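DNA endonuclease i-cvui (Chlorella vulgaris, PDB 5A74) cuts a specific DNA target as a LAGLIDADG-family homing endonuclease in intron homing. Local coordinates at a contact of chain A with DNA. Sequence-based numbering; all coordinates share one arbitrary frame.

Site 1 and site 2 lie about 17 Å apart, measured between the centres of their C-alpha atoms. They share no residue but are joined by one stretch of chain: strand 23-31 supplies Cys24, Asn26 and Gln28 to site 1, and Arg32 of site 2 follows directly after it. Site 1 holds the sugar-phosphate backbone of chain B with no hydrogen bond to a base; site 2 reads a guanine of chain C in the major groove. The two sites thus engage different DNA chains, site 2 combining base readout with phosphate contacts. Both sites recur in the second protein copy, in keeping with the homodimeric members of the family.

Site 1: a contact of chain A with DNA. Residues 24, 26, 28, 138, 140, 143. With nucleotides of chain B.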
loop_
_atom_site.group_PDB
_atom_site.type_symbol
_atom_site.label_atom_id
_atom_site.label_comp_id
_atom_site.label_asym_id
_atom_site.label_seq_id
_atom_site.Cartn_x
_atom_site.Cartn_y
_atom_site.Cartn_z
ATOM N N CYS A 24 0.788 -8.812 3.009
ATOM C CA CYS A 24 0.013 -9.802 3.726
ATOM C C CYS A 24 0.901 -10.511 4.745
ATOM O O CYS A 24 1.928 -11.084 4.394
ATOM C CB CYS A 24 -0.581 -10.800 2.737
ATOM S SG CYS A 24 -1.589 -12.086 3.499
ATOM N N ASN A 26 0.494 -13.569 7.266
ATOM C CA ASN A 26 -0.519 -14.605 7.423
ATOM C C ASN A 26 -0.027 -15.905 8.063
ATOM O O ASN A 26 1.147 -16.275 7.969
ATOM C CB ASN A 26 -1.149 -14.908 6.057
ATOM C CG ASN A 26 -2.536 -15.528 6.169
ATOM O OD1 ASN A 26 -3.133 -15.567 7.245
ATOM N ND2 ASN A 26 -3.065 -15.996 5.044
ATOM N N GLN A 28 -1.431 -19.853 7.796
ATOM C CA GLN A 28 -2.406 -20.785 7.317
ATOM C C GLN A 28 -2.187 -22.207 7.726
ATOM O O GLN A 28 -1.141 -22.566 8.066
ATOM C CB GLN A 28 -2.651 -20.680 5.811
ATOM C CG GLN A 28 -1.503 -20.678 4.850
ATOM C CD GLN A 28 -1.858 -19.929 3.588
ATOM O OE1 GLN A 28 -2.594 -20.394 2.793
ATOM N NE2 GLN A 28 -1.358 -18.757 3.447
ATOM N N THR A 138 -7.605 -10.939 8.387
ATOM C CA THR A 138 -7.364 -10.689 6.966
ATOM C C THR A 138 -8.651 -10.411 6.173
ATOM O O THR A 138 -9.767 -10.568 6.689
ATOM C CB THR A 138 -6.601 -11.860 6.300
ATOM O OG1 THR A 138 -7.485 -12.972 6.115
ATOM C CG2 THR A 138 -5.418 -12.298 7.152
ATOM N N GLY A 140 -9.400 -12.167 3.535
ATOM C CA GLY A 140 -9.686 -13.406 2.822
ATOM C C GLY A 140 -11.098 -13.977 2.871
ATOM O O GLY A 140 -11.802 -13.874 3.879
ATOM N N ARG A 143 -10.784 -19.061 2.839
ATOM C CA ARG A 143 -10.219 -19.861 3.933
ATOM C C ARG A 143 -11.108 -21.070 4.286
ATOM O O ARG A 143 -12.101 -20.940 5.009
ATOM C CB ARG A 143 -9.947 -18.964 5.157
ATOM C CG ARG A 143 -9.676 -19.676 6.482
ATOM C CD ARG A 143 -8.195 -19.797 6.809
ATOM N NE ARG A 143 -7.501 -18.508 6.870
ATOM C CZ ARG A 143 -6.323 -18.316 7.470
ATOM N NH1 ARG A 143 -5.706 -19.318 8.075
ATOM N NH2 ARG A 143 -5.757 -17.118 7.470
ATOM O OP3 DG B 1 -4.970 -4.533 1.032
ATOM P P DG B 1 -4.680 -4.373 -0.416
ATOM O OP1 DG B 1 -5.883 -4.790 -1.164
ATOM O OP2 DG B 1 -4.207 -2.991 -0.604
ATOM O "O5'" DG B 1 -3.451 -5.333 -0.805
ATOM C "C5'" DG B 1 -2.994 -6.319 0.104
ATOM C "C4'" DG B 1 -4.038 -7.404 0.268
ATOM O "O4'" DG B 1 -4.322 -8.048 -0.999
ATOM C "C3'" DG B 1 -3.682 -8.526 1.233
ATOM O "O3'" DG B 1 -4.792 -8.610 2.098
ATOM C "C2'" DG B 1 -3.517 -9.760 0.342
ATOM C "C1'" DG B 1 -4.479 -9.444 -0.793
ATOM N N9 DG B 1 -4.209 -10.083 -2.084
ATOM C C8 DG B 1 -3.059 -9.987 -2.835
ATOM N N7 DG B 1 -3.111 -10.643 -3.963
ATOM C C5 DG B 1 -4.380 -11.205 -3.982
ATOM C C6 DG B 1 -4.996 -12.020 -4.963
ATOM O O6 DG B 1 -4.517 -12.413 -6.046
ATOM N N1 DG B 1 -6.294 -12.386 -4.594
ATOM C C2 DG B 1 -6.914 -12.003 -3.422
ATOM N N2 DG B 1 -8.178 -12.445 -3.235
ATOM N N3 DG B 1 -6.334 -11.229 -2.497
ATOM C C4 DG B 1 -5.072 -10.867 -2.839
ATOM P P DA B 2 -4.728 -9.536 3.402
ATOM O OP1 DA B 2 -5.931 -9.222 4.231
ATOM O OP2 DA B 2 -3.376 -9.379 4.005
ATOM O "O5'" DA B 2 -4.889 -11.021 2.809
ATOM C "C5'" DA B 2 -6.190 -11.398 2.354
ATOM C "C4'" DA B 2 -6.226 -12.810 1.800
ATOM O "O4'" DA B 2 -5.469 -12.946 0.570
ATOM C "C3'" DA B 2 -5.671 -13.872 2.730
ATOM O "O3'" DA B 2 -6.720 -14.801 2.901
ATOM C "C2'" DA B 2 -4.477 -14.469 1.982
ATOM C "C1'" DA B 2 -4.927 -14.254 0.545
ATOM N N9 DA B 2 -3.879 -14.335 -0.483
ATOM C C8 DA B 2 -2.537 -14.051 -0.390
ATOM N N7 DA B 2 -1.871 -14.236 -1.516
ATOM C C5 DA B 2 -2.835 -14.660 -2.420
ATOM C C6 DA B 2 -2.789 -15.016 -3.795
ATOM N N6 DA B 2 -1.680 -15.007 -4.561
ATOM N N1 DA B 2 -3.954 -15.389 -4.374
ATOM C C2 DA B 2 -5.076 -15.400 -3.631
ATOM N N3 DA B 2 -5.245 -15.090 -2.338
ATOM C C4 DA B 2 -4.076 -14.725 -1.789
ATOM P P DC B 3 -6.720 -15.788 4.166
ATOM O OP1 DC B 3 -8.015 -16.508 4.132
ATOM O OP2 DC B 3 -6.317 -15.001 5.361
ATOM O "O5'" DC B 3 -5.492 -16.777 3.859
ATOM C "C5'" DC B 3 -5.678 -18.150 3.649
ATOM C "C4'" DC B 3 -6.306 -18.433 2.299
ATOM O "O4'" DC B 3 -5.808 -17.529 1.282
ATOM C "C3'" DC B 3 -6.052 -19.840 1.778
ATOM O "O3'" DC B 3 -7.101 -20.676 2.251
ATOM C "C2'" DC B 3 -6.152 -19.672 0.267
ATOM C "C1'" DC B 3 -5.761 -18.211 0.032
ATOM N N1 DC B 3 -4.397 -18.048 -0.596
ATOM C C2 DC B 3 -4.228 -18.388 -1.948
ATOM O O2 DC B 3 -5.200 -18.813 -2.594
ATOM N N3 DC B 3 -3.008 -18.245 -2.526
ATOM C C4 DC B 3 -1.984 -17.785 -1.811
ATOM N N4 DC B 3 -0.815 -17.669 -2.449
ATOM C C5 DC B 3 -2.123 -17.429 -0.432
ATOM C C6 DC B 3 -3.335 -17.571 0.132
#
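Cys24, Asn26 and Gln28, alternate residues of a strand with extended backbone, point their side chains at the phosphates and sugars of chain B, while Thr138, Gly140 and Arg143 close in from a loop. The phosphate of DC3 is the focus. Asn26, with CG anti to its backbone N (chi1 -157°), brings amide nitrogen ND2 to the ester oxygen O5' of DC3, 2.8 Å away and nearly in the amide plane. The non-bridging oxygen OP2 is gripped twice: hydroxyl OG1 of Thr138 donates over a short 2.5 Å, and guanidinium NH2 of Arg143 forms a salt bridge at 3.0 Å, with OP2 tilted 20° from the guanidinium plane. NH2 also makes a weak bond to Asn26 OD1 (3.1 Å), which may help to fix which way the amide is turned. One guanidinium face lies against C5' of DC3, toward its rim. An alanine in place of Arg143 would probably leave OP2 without its charged mate and the Asn26 amide freer to turn. One phosphate upstream, Cys24 SG approaches OP2 of DA2 as a weak donor at 3.3 Å. Gly140 lays CA against the sugar, 3.7 Å from C4' of DA2, and Gln28 OE1 packs 3.6 Å from C3' of DC3. In the fold, strand 23-31 emerges directly from helix 6-22, which carries the LAGLIDADG motif, and the loop between helices 121-135 and 147-156 clasps the backbone opposite it.

Site 2: a contact of chain A with DNA. Residues 32, 35, 40, 83. With nucleotides of chain C.
Arg32 reads the base of DG4 of chain C end-on, its two terminal nitrogens each taking one acceptor of the Hoogsteen edge in the major groove. NH1 donates to the carbonyl oxygen O6 at 3.1 Å, almost straight (166° at H) and in the guanidinium plane; NH2 reaches N7 at 3.0 Å, with N7 tilted 24° from that plane. This paired-acceptor pattern is the classical signature of guanine. The neighbouring adenine DA3 lies across one guanidinium face, where NH1 sits 3.7 Å from the centroid of its five-membered ring in a cation-pi contact. Gln40 is the second-shell residue that sets the arginine: its carbonyl OE1 accepts from both NE and NH2 of Arg32, each at 2.8 Å, which should hold the guanidinium against rotation. The Tyr35 ring packs a face on CB of Arg32, near the rim.

The backbone contacts come from Gln40, Tyr35 and Gly83. Extended from a CG anti to the backbone N (chi1 178°), Gln40 has its amide nitrogen NE2 3.0 Å from OP2 of DG4, in the amide plane, so one amide ties base reader to phosphate. Tyr35 OH hydrogen-bonds OP2 of DA3 at 3.1 Å. Gly83, just before helix 84-94, places CA 3.3 Å from OP1 of DG4. Together these contacts give the endonuclease direct sequence recognition of its target, with the phosphates probably fixing the register of the readout.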
loop_
_atom_site.group_PDB
_atom_site.type_symbol
_atom_site.label_atom_id
_atom_site.label_comp_id
_atom_site.label_asym_id
_atom_site.label_seq_id
_atom_site.Cartn_x
_atom_site.Cartn_y
_atom_site.Cartn_z
ATOM N N ARG A 32 -0.588 -31.362 4.363
ATOM C CA ARG A 32 0.637 -32.078 3.988
ATOM C C ARG A 32 0.362 -33.574 4.153
ATOM O O ARG A 32 0.284 -34.082 5.292
ATOM C CB ARG A 32 1.827 -31.679 4.878
ATOM C CG ARG A 32 2.244 -30.200 4.840
ATOM C CD ARG A 32 2.869 -29.791 3.514
ATOM N NE ARG A 32 3.512 -28.480 3.602
ATOM C CZ ARG A 32 4.322 -27.971 2.671
ATOM N NH1 ARG A 32 4.590 -28.660 1.572
ATOM N NH2 ARG A 32 4.866 -26.768 2.839
ATOM N N TYR A 35 2.961 -35.748 6.129
ATOM C CA TYR A 35 3.174 -35.461 7.552
ATOM C C TYR A 35 2.444 -36.536 8.364
ATOM O O TYR A 35 1.365 -36.993 7.964
ATOM C CB TYR A 35 2.608 -34.088 7.955
ATOM C CG TYR A 35 3.497 -32.881 7.702
ATOM C CD1 TYR A 35 4.443 -32.876 6.675
ATOM C CD2 TYR A 35 3.380 -31.740 8.489
ATOM C CE1 TYR A 35 5.236 -31.764 6.434
ATOM C CE2 TYR A 35 4.177 -30.627 8.261
ATOM C CZ TYR A 35 5.103 -30.647 7.229
ATOM O OH TYR A 35 5.899 -29.548 6.993
ATOM N N GLN A 40 0.533 -28.746 8.176
ATOM C CA GLN A 40 1.548 -27.813 8.622
ATOM C C GLN A 40 0.871 -26.480 8.940
ATOM O O GLN A 40 -0.124 -26.123 8.298
ATOM C CB GLN A 40 2.585 -27.616 7.526
ATOM C CG GLN A 40 3.668 -26.613 7.887
ATOM C CD GLN A 40 4.376 -26.069 6.668
ATOM O OE1 GLN A 40 4.121 -26.497 5.535
ATOM N NE2 GLN A 40 5.276 -25.114 6.889
ATOM N N GLY A 83 8.322 -19.181 6.463
ATOM C CA GLY A 83 9.067 -20.026 7.386
ATOM C C GLY A 83 9.505 -19.320 8.658
ATOM O O GLY A 83 9.879 -18.144 8.625
ATOM P P DA C 3 8.469 -28.835 9.609
ATOM O OP1 DA C 3 9.309 -28.105 10.595
ATOM O OP2 DA C 3 6.999 -28.947 9.803
ATOM O "O5'" DA C 3 8.733 -28.185 8.170
ATOM C "C5'" DA C 3 10.032 -27.719 7.855
ATOM C "C4'" DA C 3 9.981 -27.189 6.445
ATOM O "O4'" DA C 3 9.765 -28.275 5.501
ATOM C "C3'" DA C 3 8.846 -26.201 6.226
ATOM O "O3'" DA C 3 9.404 -25.082 5.576
ATOM C "C2'" DA C 3 7.876 -26.948 5.313
ATOM C "C1'" DA C 3 8.874 -27.798 4.516
ATOM N N9 DA C 3 8.270 -28.865 3.702
ATOM C C8 DA C 3 7.181 -29.645 4.012
ATOM N N7 DA C 3 6.856 -30.505 3.071
ATOM C C5 DA C 3 7.790 -30.285 2.072
ATOM C C6 DA C 3 7.980 -30.879 0.804
ATOM N N6 DA C 3 7.210 -31.857 0.317
ATOM N N1 DA C 3 9.001 -30.423 0.043
ATOM C C2 DA C 3 9.775 -29.439 0.527
ATOM N N3 DA C 3 9.689 -28.803 1.702
ATOM C C4 DA C 3 8.667 -29.274 2.438
ATOM P P DG C 4 8.909 -23.603 5.957
ATOM O OP1 DG C 4 9.343 -23.277 7.354
ATOM O OP2 DG C 4 7.457 -23.505 5.648
ATOM O "O5'" DG C 4 9.741 -22.705 4.922
ATOM C "C5'" DG C 4 11.139 -22.936 4.844
ATOM C "C4'" DG C 4 11.603 -23.062 3.400
ATOM O "O4'" DG C 4 11.056 -24.273 2.808
ATOM C "C3'" DG C 4 11.221 -21.922 2.453
ATOM O "O3'" DG C 4 12.311 -21.676 1.538
ATOM C "C2'" DG C 4 10.001 -22.501 1.744
ATOM C "C1'" DG C 4 10.471 -23.942 1.563
ATOM N N9 DG C 4 9.393 -24.890 1.275
ATOM C C8 DG C 4 8.335 -25.232 2.094
ATOM N N7 DG C 4 7.523 -26.102 1.562
ATOM C C5 DG C 4 8.086 -26.360 0.316
ATOM C C6 DG C 4 7.644 -27.229 -0.706
ATOM O O6 DG C 4 6.638 -27.963 -0.691
ATOM N N1 DG C 4 8.490 -27.198 -1.813
ATOM C C2 DG C 4 9.627 -26.421 -1.916
ATOM N N2 DG C 4 10.322 -26.519 -3.066
ATOM N N3 DG C 4 10.051 -25.601 -0.958
ATOM C C4 DG C 4 9.232 -25.625 0.124
#